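Local coordinates for protein quinoline 2-oxidoreductase large subunit (Pseudomonas putida, PDB 1T3Q) that probably hydroxylates quinoline at its 2-position, as the molybdenum-bearing large subunit of a hydroxylase of the xanthine dehydrogenase family, at residues G453-N464 with N639-A650. Numbering follows the deposited sequence.
Sequences GKYLGLGVSVFN and NGGHAAIVEIDA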
ATOM      1  N   GLY B 453       6.142 -52.282  33.481  1.00 32.13           N
ATOM      2  CA  GLY B 453       4.894 -52.263  32.739  1.00 31.90           C
ATOM      3  C   GLY B 453       4.894 -51.255  31.604  1.00 31.10           C
ATOM      4  O   GLY B 453       3.861 -50.657  31.292  1.00 31.46           O
ATOM      5  N   LYS B 454       6.057 -51.066  30.987  1.00 28.69           N
ATOM      6  CA  LYS B 454       6.198 -50.127  29.878  1.00 27.63           C
ATOM      7  C   LYS B 454       6.754 -50.850  28.656  1.00 26.98           C
ATOM      8  O   LYS B 454       7.713 -51.615  28.759  1.00 26.70           O
ATOM      9  CB  LYS B 454       7.150 -48.992  30.262  1.00 29.15           C
ATOM     10  CG  LYS B 454       6.742 -48.198  31.497  1.00 29.92           C
ATOM     11  CD  LYS B 454       5.530 -47.326  31.228  1.00 31.61           C
ATOM     12  CE  LYS B 454       5.267 -46.392  32.402  1.00 33.11           C
ATOM     13  NZ  LYS B 454       4.185 -45.421  32.092  1.00 35.50           N
ATOM     14  N   TYR B 455       6.148 -50.605  27.500  1.00 26.19           N
ATOM     15  CA  TYR B 455       6.592 -51.222  26.255  1.00 24.96           C
ATOM     16  C   TYR B 455       7.429 -50.199  25.488  1.00 24.28           C
ATOM     17  O   TYR B 455       6.901 -49.210  24.985  1.00 24.60           O
ATOM     18  CB  TYR B 455       5.382 -51.632  25.416  1.00 25.39           C
ATOM     19  CG  TYR B 455       4.467 -52.638  26.084  1.00 27.74           C
ATOM     20  CD1 TYR B 455       3.097 -52.634  25.828  1.00 27.56           C
ATOM     21  CD2 TYR B 455       4.972 -53.609  26.948  1.00 29.12           C
ATOM     22  CE1 TYR B 455       2.250 -53.576  26.416  1.00 30.41           C
ATOM     23  CE2 TYR B 455       4.139 -54.554  27.539  1.00 30.52           C
ATOM     24  CZ  TYR B 455       2.779 -54.532  27.268  1.00 31.67           C
ATOM     25  OH  TYR B 455       1.955 -55.470  27.850  1.00 35.17           O
ATOM     26  N   LEU B 456       8.735 -50.430  25.405  1.00 23.64           N
ATOM     27  CA  LEU B 456       9.615 -49.506  24.706  1.00 24.03           C
ATOM     28  C   LEU B 456       9.892 -50.047  23.309  1.00 23.03           C
ATOM     29  O   LEU B 456      10.089 -51.247  23.132  1.00 22.73           O
ATOM     30  CB  LEU B 456      10.924 -49.349  25.484  1.00 26.90           C
ATOM     31  CG  LEU B 456      11.667 -48.021  25.339  1.00 31.22           C
ATOM     32  CD1 LEU B 456      10.817 -46.888  25.915  1.00 31.92           C
ATOM     33  CD2 LEU B 456      12.999 -48.107  26.073  1.00 30.65           C
ATOM     34  N   GLY B 457       9.903 -49.162  22.318  1.00 22.21           N
ATOM     35  CA  GLY B 457      10.147 -49.598  20.955  1.00 20.84           C
ATOM     36  C   GLY B 457      10.988 -48.627  20.149  1.00 20.86           C
ATOM     37  O   GLY B 457      10.881 -47.414  20.310  1.00 21.50           O
ATOM     38  N   LEU B 458      11.838 -49.176  19.286  1.00 19.10           N
ATOM     39  CA  LEU B 458      12.700 -48.384  18.427  1.00 19.17           C
ATOM     40  C   LEU B 458      12.186 -48.511  17.003  1.00 19.27           C
ATOM     41  O   LEU B 458      11.909 -49.616  16.541  1.00 18.92           O
ATOM     42  CB  LEU B 458      14.138 -48.908  18.485  1.00 19.54           C
ATOM     43  CG  LEU B 458      15.103 -48.301  17.459  1.00 19.70           C
ATOM     44  CD1 LEU B 458      15.316 -46.827  17.757  1.00 21.09           C
ATOM     45  CD2 LEU B 458      16.433 -49.045  17.503  1.00 21.32           C
ATOM     46  N   GLY B 459      12.057 -47.383  16.316  1.00 19.08           N
ATOM     47  CA  GLY B 459      11.585 -47.406  14.945  1.00 19.69           C
ATOM     48  C   GLY B 459      12.596 -46.739  14.038  1.00 19.70           C
ATOM     49  O   GLY B 459      13.146 -45.693  14.384  1.00 19.42           O
ATOM     50  N   VAL B 460      12.844 -47.338  12.876  1.00 18.82           N
ATOM     51  CA  VAL B 460      13.808 -46.790  11.934  1.00 19.11           C
ATOM     52  C   VAL B 460      13.179 -46.470  10.587  1.00 18.64           C
ATOM     53  O   VAL B 460      12.325 -47.207  10.096  1.00 19.21           O
ATOM     54  CB  VAL B 460      14.982 -47.772  11.708  1.00 19.49           C
ATOM     55  CG1 VAL B 460      15.944 -47.221  10.654  1.00 21.00           C
ATOM     56  CG2 VAL B 460      15.715 -47.997  13.016  1.00 21.54           C
ATOM     57  N   SER B 461      13.603 -45.356  10.005  1.00 19.36           N
ATOM     58  CA  SER B 461      13.115 -44.938   8.699  1.00 18.97           C
ATOM     59  C   SER B 461      14.235 -44.264   7.920  1.00 19.60           C
ATOM     60  O   SER B 461      14.797 -43.265   8.367  1.00 19.45           O
ATOM     61  CB  SER B 461      11.943 -43.965   8.846  1.00 19.24           C
ATOM     62  OG  SER B 461      11.553 -43.465   7.580  1.00 18.24           O
ATOM     63  N   VAL B 462      14.563 -44.825   6.759  1.00 19.45           N
ATOM     64  CA  VAL B 462      15.598 -44.274   5.894  1.00 17.65           C
ATOM     65  C   VAL B 462      14.899 -43.826   4.618  1.00 18.15           C
ATOM     66  O   VAL B 462      14.071 -44.557   4.070  1.00 18.85           O
ATOM     67  CB  VAL B 462      16.669 -45.332   5.573  1.00 19.53           C
ATOM     68  CG1 VAL B 462      17.709 -44.752   4.626  1.00 19.50           C
ATOM     69  CG2 VAL B 462      17.330 -45.803   6.873  1.00 17.49           C
ATOM     70  N   PHE B 463      15.230 -42.632   4.139  1.00 18.55           N
ATOM     71  CA  PHE B 463      14.570 -42.108   2.951  1.00 19.48           C
ATOM     72  C   PHE B 463      15.462 -41.336   1.990  1.00 19.56           C
ATOM     73  O   PHE B 463      16.617 -41.018   2.281  1.00 19.04           O
ATOM     74  CB  PHE B 463      13.449 -41.145   3.369  1.00 18.35           C
ATOM     75  CG  PHE B 463      13.960 -39.803   3.839  1.00 19.78           C
ATOM     76  CD1 PHE B 463      14.490 -39.652   5.119  1.00 19.47           C
ATOM     77  CD2 PHE B 463      14.004 -38.718   2.967  1.00 19.14           C
ATOM     78  CE1 PHE B 463      15.063 -38.445   5.519  1.00 17.99           C
ATOM     79  CE2 PHE B 463      14.576 -37.507   3.356  1.00 20.16           C
ATOM     80  CZ  PHE B 463      15.110 -37.372   4.639  1.00 18.57           C
ATOM     81  N   ASN B 464      14.886 -41.047   0.827  1.00 18.51           N
ATOM     82  CA  ASN B 464      15.509 -40.210  -0.183  1.00 19.26           C
ATOM     83  C   ASN B 464      14.290 -39.364  -0.555  1.00 19.53           C
ATOM     84  O   ASN B 464      13.163 -39.743  -0.227  1.00 19.14           O
ATOM     85  CB  ASN B 464      16.103 -41.031  -1.347  1.00 19.46           C
ATOM     86  CG  ASN B 464      15.073 -41.515  -2.343  1.00 23.11           C
ATOM     87  OD1 ASN B 464      13.881 -41.581  -2.056  1.00 24.50           O
ATOM     88  ND2 ASN B 464      15.546 -41.880  -3.531  1.00 21.28           N
ATOM     89  N   ASN B 639      18.456 -36.878   0.983  1.00 15.66           N
ATOM     90  CA  ASN B 639      18.241 -38.125   1.707  1.00 15.41           C
ATOM     91  C   ASN B 639      18.524 -37.966   3.188  1.00 14.95           C
ATOM     92  O   ASN B 639      19.058 -36.947   3.623  1.00 16.45           O
ATOM     93  CB  ASN B 639      19.127 -39.242   1.122  1.00 16.20           C
ATOM     94  CG  ASN B 639      20.599 -39.044   1.436  1.00 16.56           C
ATOM     95  OD1 ASN B 639      21.100 -39.522   2.456  1.00 20.98           O
ATOM     96  ND2 ASN B 639      21.293 -38.323   0.571  1.00 16.31           N
ATOM     97  N   GLY B 640      18.151 -38.977   3.958  1.00 16.11           N
ATOM     98  CA  GLY B 640      18.385 -38.928   5.384  1.00 18.08           C
ATOM     99  C   GLY B 640      17.742 -40.103   6.076  1.00 19.20           C
ATOM    100  O   GLY B 640      17.355 -41.086   5.439  1.00 18.24           O
ATOM    101  N   GLY B 641      17.628 -40.001   7.392  1.00 18.12           N
ATOM    102  CA  GLY B 641      17.024 -41.066   8.159  1.00 19.42           C
ATOM    103  C   GLY B 641      16.527 -40.540   9.486  1.00 19.82           C
ATOM    104  O   GLY B 641      16.966 -39.488   9.949  1.00 20.93           O
ATOM    105  N   HIS B 642      15.595 -41.270  10.085  1.00 20.01           N
ATOM    106  CA  HIS B 642      15.039 -40.899  11.374  1.00 19.37           C
ATOM    107  C   HIS B 642      14.863 -42.152  12.200  1.00 18.89           C
ATOM    108  O   HIS B 642      14.609 -43.231  11.666  1.00 19.29           O
ATOM    109  CB  HIS B 642      13.668 -40.231  11.223  1.00 19.89           C
ATOM    110  CG  HIS B 642      13.686 -38.983  10.401  1.00 20.83           C
ATOM    111  ND1 HIS B 642      13.551 -38.993   9.031  1.00 20.04           N
ATOM    112  CD2 HIS B 642      13.852 -37.686  10.754  1.00 20.91           C
ATOM    113  CE1 HIS B 642      13.636 -37.756   8.573  1.00 19.67           C
ATOM    114  NE2 HIS B 642      13.819 -36.943   9.599  1.00 20.83           N
ATOM    115  N   ALA B 643      15.006 -42.001  13.509  1.00 18.54           N
ATOM    116  CA  ALA B 643      14.818 -43.104  14.443  1.00 18.62           C
ATOM    117  C   ALA B 643      14.055 -42.517  15.617  1.00 19.80           C
ATOM    118  O   ALA B 643      14.387 -41.435  16.109  1.00 19.29           O
ATOM    119  CB  ALA B 643      16.156 -43.665  14.905  1.00 19.19           C
ATOM    120  N   ALA B 644      13.017 -43.220  16.047  1.00 18.60           N
ATOM    121  CA  ALA B 644      12.206 -42.759  17.155  1.00 19.08           C
ATOM    122  C   ALA B 644      12.096 -43.846  18.203  1.00 19.08           C
ATOM    123  O   ALA B 644      12.078 -45.036  17.887  1.00 19.90           O
ATOM    124  CB  ALA B 644      10.812 -42.372  16.662  1.00 16.48           C
ATOM    125  N   ILE B 645      12.048 -43.425  19.460  1.00 18.61           N
ATOM    126  CA  ILE B 645      11.886 -44.352  20.563  1.00 18.61           C
ATOM    127  C   ILE B 645      10.584 -43.945  21.236  1.00 19.17           C
ATOM    128  O   ILE B 645      10.399 -42.781  21.589  1.00 20.44           O
ATOM    129  CB  ILE B 645      13.043 -44.258  21.576  1.00 19.03           C
ATOM    130  CG1 ILE B 645      14.331 -44.790  20.936  1.00 20.60           C
ATOM    131  CG2 ILE B 645      12.701 -45.065  22.823  1.00 19.31           C
ATOM    132  CD1 ILE B 645      15.550 -44.739  21.846  1.00 22.23           C
ATOM    133  N   VAL B 646       9.673 -44.901  21.378  1.00 20.05           N
ATOM    134  CA  VAL B 646       8.387 -44.636  22.001  1.00 20.43           C
ATOM    135  C   VAL B 646       8.202 -45.537  23.206  1.00 22.08           C
ATOM    136  O   VAL B 646       8.740 -46.645  23.260  1.00 21.20           O
ATOM    137  CB  VAL B 646       7.199 -44.887  21.031  1.00 20.17           C
ATOM    138  CG1 VAL B 646       7.344 -44.024  19.788  1.00 21.62           C
ATOM    139  CG2 VAL B 646       7.120 -46.357  20.670  1.00 22.92           C
ATOM    140  N   GLU B 647       7.449 -45.043  24.179  1.00 22.25           N
ATOM    141  CA  GLU B 647       7.161 -45.803  25.384  1.00 23.27           C
ATOM    142  C   GLU B 647       5.651 -45.901  25.510  1.00 22.37           C
ATOM    143  O   GLU B 647       4.958 -44.884  25.507  1.00 22.09           O
ATOM    144  CB  GLU B 647       7.729 -45.102  26.621  1.00 25.67           C
ATOM    145  CG  GLU B 647       7.273 -45.736  27.929  1.00 30.37           C
ATOM    146  CD  GLU B 647       7.649 -44.907  29.143  1.00 34.55           C
ATOM    147  OE1 GLU B 647       8.832 -44.929  29.539  1.00 36.87           O
ATOM    148  OE2 GLU B 647       6.758 -44.225  29.694  1.00 37.14           O
ATOM    149  N   ILE B 648       5.147 -47.124  25.611  1.00 22.46           N
ATOM    150  CA  ILE B 648       3.718 -47.356  25.741  1.00 22.76           C
ATOM    151  C   ILE B 648       3.419 -47.953  27.115  1.00 23.45           C
ATOM    152  O   ILE B 648       4.042 -48.932  27.515  1.00 23.39           O
ATOM    153  CB  ILE B 648       3.218 -48.344  24.670  1.00 21.63           C
ATOM    154  CG1 ILE B 648       3.499 -47.786  23.273  1.00 23.46           C
ATOM    155  CG2 ILE B 648       1.733 -48.605  24.858  1.00 22.71           C
ATOM    156  CD1 ILE B 648       3.197 -48.769  22.157  1.00 22.39           C
ATOM    157  N   ASP B 649       2.472 -47.358  27.835  1.00 24.53           N
ATOM    158  CA  ASP B 649       2.093 -47.855  29.157  1.00 26.19           C
ATOM    159  C   ASP B 649       1.210 -49.086  28.957  1.00 26.19           C
ATOM    160  O   ASP B 649       0.179 -49.009  28.296  1.00 26.23           O
ATOM    161  CB  ASP B 649       1.312 -46.784  29.923  1.00 27.72           C
ATOM    162  CG  ASP B 649       1.062 -47.168  31.365  1.00 29.31           C
ATOM    163  OD1 ASP B 649       1.984 -47.014  32.189  1.00 33.33           O
ATOM    164  OD2 ASP B 649      -0.051 -47.637  31.674  1.00 32.97           O
ATOM    165  N   ALA B 650       1.610 -50.216  29.531  1.00 27.34           N
ATOM    166  CA  ALA B 650       0.849 -51.457  29.380  1.00 30.23           C
ATOM    167  C   ALA B 650      -0.565 -51.418  29.956  1.00 30.38           C
ATOM    168  O   ALA B 650      -1.434 -52.170  29.522  1.00 31.49           O
ATOM    169  CB  ALA B 650       1.622 -52.620  29.996  1.00 30.30           C
TER
HETATM  170  O   HOH W   1       2.132 -49.720  33.358  1.00 46.74           O
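Residues 454-464 and 639-649 run antiparallel, and five hydrogen-bonded pairs, from Tyr-455 with Ile-648 to Phe-463 with Gly-640, each close with two N-H...O=C bonds; Ala-650 N adds one more to Gly-453 O. At this end a salt-bridge network is added to the backbone bonds. The chain of Lys-454, bent at chi2 (-71°), swings across the strand boundary and sets NZ 2.7 Å from Asp-649 OD1, on the anti side of the carboxylate, while a long salt bridge of 3.7 Å joins NZ to Glu-647 OE2, which also pairs with Arg-656. A water bridges Gly-453 O and Asp-649 OD1. A methionine in place of Lys-454 would probably leave Asp-649 OD1 without its cationic mate, while Glu-647 would keep Arg-656. On the opposite face of the sheet from Lys-454, the Tyr-455 ring takes Ala-650 CB over one face, 4.0 Å from its centroid, a CH-pi contact. At the far end Phe-463, with CG wedged between backbone N and carbonyl carbon (chi1 75°), lays its ring over Gly-640, whose lack of a side chain lets CE1 come 3.2 Å from Gly-640 C. The His-642 ring, bonded through ND1 to Ser-748, is turned 19° from the Phe-463 ring but slid until they barely overlap. The pair, outermost strand within this chain and inner neighbour in a mixed four-stranded sheet of the molybdopterin-binding domain, illustrates how antiparallel strands sort alternate side chains onto two faces: Leu-456, Leu-458 and Ile-645 meet helix 439-450, Tyr-455 and Phe-463 helix 744-761.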